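Local coordinates for flagellar motor switch protein FliG (Helicobacter pylori 26695, PDB 5WUJ) that forms part of the flagellar switch complex, proposed to lie at the base of the basal body, which contacts the motor components that determine the direction of rotation, at residues S13-I21 against E42-T53. Numbering follows the deposited sequence.
Sequences SEKIAILLI and EISKQIVQLNGT
Ala17 packs its CB on Gln46 CB at 3.5 Å. The axes of segments 13-21 and 42-50 approach to 8.4 Å and cross at -66°, and the small methyl allows this closeness. Ile47 CG1 also touches this methyl.

Leu50 can be followed outward from its CB, which lies 4.1 Å from Ile21 CD1 and meets Ile18 CG1. CG stands anti to the carbonyl carbon (chi1 -61°), which helps to set CD1 against Glu14. This tip methyl rests 3.6 Å from the backbone Glu14 O and also touches Glu14 CB and Ile18 CD1. The Leu50 and Ile18 side chains cross at about a right angle.

On the other flank, Ile43 splits its contacts. CD1 meets Ile16 CG2 at 3.7 Å, and CG2 meets Leu20 CD1. Ile21 CG1 lies 4.0 Å from Ile47 CG2. Helix 55-71 packs on Ile16 and Ile18, and helix 25-32 on Leu20 and Ile43.

Leu50 to Thr53 form a type II beta turn. Thr53 OG1 donates to a lone pair of Leu50 O at 2.7 Å.

No hydrogen bond joins the two segments. The buried Ser13 OG has no hydrogen-bonding partner in the model, although it touches Glu42 CG. This helical pair in the N-terminal domain of FliG is therefore held mainly by apolar packing.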
loop_
_atom_site.group_PDB
_atom_site.type_symbol
_atom_site.label_atom_id
_atom_site.label_comp_id
_atom_site.label_asym_id
_atom_site.label_seq_id
_atom_site.Cartn_x
_atom_site.Cartn_y
_atom_site.Cartn_z
ATOM N N SER B 13 -8.270 -4.147 7.971
ATOM C CA SER B 13 -7.286 -4.934 8.706
ATOM C C SER B 13 -6.618 -5.972 7.809
ATOM O O SER B 13 -5.417 -6.231 7.935
ATOM C CB SER B 13 -7.965 -5.598 9.919
ATOM O OG SER B 13 -7.379 -6.841 10.262
ATOM N N GLU B 14 -7.382 -6.581 6.901
ATOM C CA GLU B 14 -6.800 -7.496 5.915
ATOM C C GLU B 14 -5.860 -6.776 4.963
ATOM O O GLU B 14 -4.788 -7.297 4.627
ATOM C CB GLU B 14 -7.909 -8.189 5.130
ATOM C CG GLU B 14 -8.908 -8.865 6.061
ATOM C CD GLU B 14 -9.897 -9.710 5.326
ATOM O OE1 GLU B 14 -10.851 -9.146 4.741
ATOM O OE2 GLU B 14 -9.720 -10.942 5.346
ATOM N N LYS B 15 -6.253 -5.585 4.505
ATOM C CA LYS B 15 -5.374 -4.788 3.655
ATOM C C LYS B 15 -4.082 -4.448 4.379
ATOM O O LYS B 15 -3.000 -4.465 3.779
ATOM C CB LYS B 15 -6.077 -3.508 3.222
ATOM C CG LYS B 15 -7.369 -3.736 2.424
ATOM C CD LYS B 15 -7.713 -2.488 1.651
ATOM C CE LYS B 15 -9.029 -2.583 0.936
ATOM N NZ LYS B 15 -9.821 -1.366 1.246
ATOM N N ILE B 16 -4.169 -4.153 5.678
ATOM C CA ILE B 16 -2.968 -3.779 6.421
ATOM C C ILE B 16 -2.030 -4.971 6.556
ATOM O O ILE B 16 -0.817 -4.835 6.386
ATOM C CB ILE B 16 -3.356 -3.190 7.788
ATOM C CG1 ILE B 16 -3.900 -1.770 7.621
ATOM C CG2 ILE B 16 -2.178 -3.228 8.750
ATOM C CD1 ILE B 16 -4.753 -1.296 8.827
ATOM N N ALA B 17 -2.570 -6.164 6.833
ATOM C CA ALA B 17 -1.718 -7.351 6.892
ATOM C C ALA B 17 -1.101 -7.651 5.533
ATOM O O ALA B 17 0.079 -8.028 5.446
ATOM C CB ALA B 17 -2.518 -8.554 7.386
ATOM N N ILE B 18 -1.872 -7.469 4.454
ATOM C CA ILE B 18 -1.307 -7.666 3.121
ATOM C C ILE B 18 -0.191 -6.655 2.863
ATOM O O ILE B 18 0.864 -7.000 2.314
ATOM C CB ILE B 18 -2.413 -7.605 2.047
ATOM C CG1 ILE B 18 -3.148 -8.950 1.985
ATOM C CG2 ILE B 18 -1.835 -7.291 0.680
ATOM C CD1 ILE B 18 -4.589 -8.838 1.520
ATOM N N LEU B 19 -0.386 -5.399 3.269
ATOM C CA LEU B 19 0.722 -4.446 3.180
ATOM C C LEU B 19 1.920 -4.939 3.989
ATOM O O LEU B 19 3.056 -4.938 3.495
ATOM C CB LEU B 19 0.271 -3.057 3.652
ATOM C CG LEU B 19 1.270 -1.891 3.634
ATOM C CD1 LEU B 19 0.491 -0.613 3.626
ATOM C CD2 LEU B 19 2.200 -1.890 4.844
ATOM N N LEU B 20 1.685 -5.386 5.236
ATOM C CA LEU B 20 2.803 -5.789 6.089
ATOM C C LEU B 20 3.551 -6.986 5.515
ATOM O O LEU B 20 4.789 -7.010 5.504
ATOM C CB LEU B 20 2.312 -6.087 7.501
ATOM C CG LEU B 20 1.901 -4.797 8.208
ATOM C CD1 LEU B 20 1.197 -5.089 9.529
ATOM C CD2 LEU B 20 3.129 -3.896 8.427
ATOM N N ILE B 21 2.820 -7.983 5.026
ATOM C CA ILE B 21 3.455 -9.126 4.375
ATOM C C ILE B 21 4.432 -8.651 3.302
ATOM O O ILE B 21 5.561 -9.138 3.204
ATOM C CB ILE B 21 2.383 -10.062 3.778
ATOM C CG1 ILE B 21 1.567 -10.776 4.864
ATOM C CG2 ILE B 21 3.010 -11.034 2.782
ATOM C CD1 ILE B 21 0.262 -11.430 4.341
ATOM N N GLU B 42 -5.136 -9.279 15.971
ATOM C CA GLU B 42 -5.912 -9.264 14.735
ATOM C C GLU B 42 -5.001 -9.228 13.511
ATOM O O GLU B 42 -5.223 -9.965 12.545
ATOM C CB GLU B 42 -6.871 -8.072 14.732
ATOM C CG GLU B 42 -7.800 -8.023 13.522
ATOM C CD GLU B 42 -8.811 -9.158 13.512
ATOM O OE1 GLU B 42 -9.275 -9.525 12.412
ATOM O OE2 GLU B 42 -9.139 -9.685 14.601
ATOM N N ILE B 43 -3.953 -8.404 13.544
ATOM C CA ILE B 43 -3.112 -8.255 12.362
ATOM C C ILE B 43 -2.265 -9.504 12.145
ATOM O O ILE B 43 -2.155 -10.008 11.018
ATOM C CB ILE B 43 -2.263 -6.975 12.487
ATOM C CG1 ILE B 43 -3.154 -5.758 12.251
ATOM C CG2 ILE B 43 -1.119 -6.981 11.482
ATOM C CD1 ILE B 43 -2.412 -4.436 12.267
ATOM N N SER B 44 -1.680 -10.040 13.224
ATOM C CA SER B 44 -0.934 -11.297 13.155
ATOM C C SER B 44 -1.784 -12.415 12.573
ATOM O O SER B 44 -1.294 -13.238 11.785
ATOM C CB SER B 44 -0.452 -11.702 14.553
ATOM O OG SER B 44 0.478 -10.762 15.052
ATOM N N LYS B 45 -3.054 -12.472 12.973
ATOM C CA LYS B 45 -3.944 -13.511 12.473
ATOM C C LYS B 45 -4.103 -13.419 10.961
ATOM O O LYS B 45 -4.100 -14.443 10.267
ATOM C CB LYS B 45 -5.298 -13.404 13.169
ATOM C CG LYS B 45 -6.311 -14.448 12.756
ATOM C CD LYS B 45 -7.576 -14.336 13.602
ATOM C CE LYS B 45 -8.815 -14.176 12.734
ATOM N NZ LYS B 45 -9.204 -12.749 12.561
ATOM N N GLN B 46 -4.237 -12.200 10.431
ATOM C CA GLN B 46 -4.440 -12.043 8.996
ATOM C C GLN B 46 -3.151 -12.247 8.202
ATOM O O GLN B 46 -3.199 -12.709 7.058
ATOM C CB GLN B 46 -5.040 -10.665 8.710
ATOM C CG GLN B 46 -6.371 -10.401 9.404
ATOM C CD GLN B 46 -7.460 -11.396 9.007
ATOM O OE1 GLN B 46 -7.372 -12.066 7.968
ATOM N NE2 GLN B 46 -8.502 -11.488 9.833
ATOM N N ILE B 47 -1.998 -11.915 8.785
ATOM C CA ILE B 47 -0.720 -12.205 8.138
ATOM C C ILE B 47 -0.586 -13.700 7.894
ATOM O O ILE B 47 -0.218 -14.140 6.798
ATOM C CB ILE B 47 0.445 -11.681 8.993
ATOM C CG1 ILE B 47 0.505 -10.152 8.949
ATOM C CG2 ILE B 47 1.767 -12.356 8.584
ATOM C CD1 ILE B 47 1.533 -9.570 9.930
ATOM N N VAL B 48 -0.894 -14.506 8.916
ATOM C CA VAL B 48 -0.819 -15.955 8.767
ATOM C C VAL B 48 -1.853 -16.438 7.763
ATOM O O VAL B 48 -1.591 -17.352 6.973
ATOM C CB VAL B 48 -1.000 -16.651 10.130
ATOM C CG1 VAL B 48 -1.023 -18.159 9.957
ATOM C CG2 VAL B 48 0.103 -16.229 11.098
ATOM N N GLN B 49 -3.036 -15.821 7.760
ATOM C CA GLN B 49 -4.110 -16.316 6.909
ATOM C C GLN B 49 -4.003 -15.809 5.472
ATOM O O GLN B 49 -4.466 -16.496 4.556
ATOM C CB GLN B 49 -5.468 -15.944 7.518
ATOM C CG GLN B 49 -5.876 -16.853 8.680
ATOM C CD GLN B 49 -7.119 -16.377 9.434
ATOM O OE1 GLN B 49 -7.511 -15.210 9.349
ATOM N NE2 GLN B 49 -7.736 -17.289 10.190
ATOM N N LEU B 50 -3.405 -14.630 5.244
ATOM C CA LEU B 50 -3.291 -14.064 3.901
ATOM C C LEU B 50 -1.913 -14.255 3.269
ATOM O O LEU B 50 -1.697 -13.783 2.152
ATOM C CB LEU B 50 -3.652 -12.575 3.916
ATOM C CG LEU B 50 -5.083 -12.316 4.379
ATOM C CD1 LEU B 50 -5.311 -10.862 4.678
ATOM C CD2 LEU B 50 -6.075 -12.820 3.331
ATOM N N ASN B 51 -0.984 -14.923 3.954
ATOM C CA ASN B 51 0.264 -15.339 3.331
ATOM C C ASN B 51 -0.022 -15.981 1.983
ATOM O O ASN B 51 -0.868 -16.872 1.872
ATOM C CB ASN B 51 1.006 -16.340 4.227
ATOM C CG ASN B 51 2.371 -15.834 4.675
ATOM O OD1 ASN B 51 2.957 -14.945 4.054
ATOM N ND2 ASN B 51 2.888 -16.408 5.761
ATOM N N GLY B 52 0.673 -15.519 0.954
ATOM C CA GLY B 52 0.439 -16.082 -0.363
ATOM C C GLY B 52 -0.760 -15.536 -1.109
ATOM O O GLY B 52 -1.220 -16.170 -2.061
ATOM N N THR B 53 -1.286 -14.379 -0.711
ATOM C CA THR B 53 -2.244 -13.670 -1.553
ATOM C C THR B 53 -1.631 -13.387 -2.925
ATOM O O THR B 53 -0.411 -13.253 -3.063
ATOM C CB THR B 53 -2.669 -12.372 -0.860
ATOM O OG1 THR B 53 -3.354 -12.693 0.359
ATOM C CG2 THR B 53 -3.575 -11.508 -1.745
#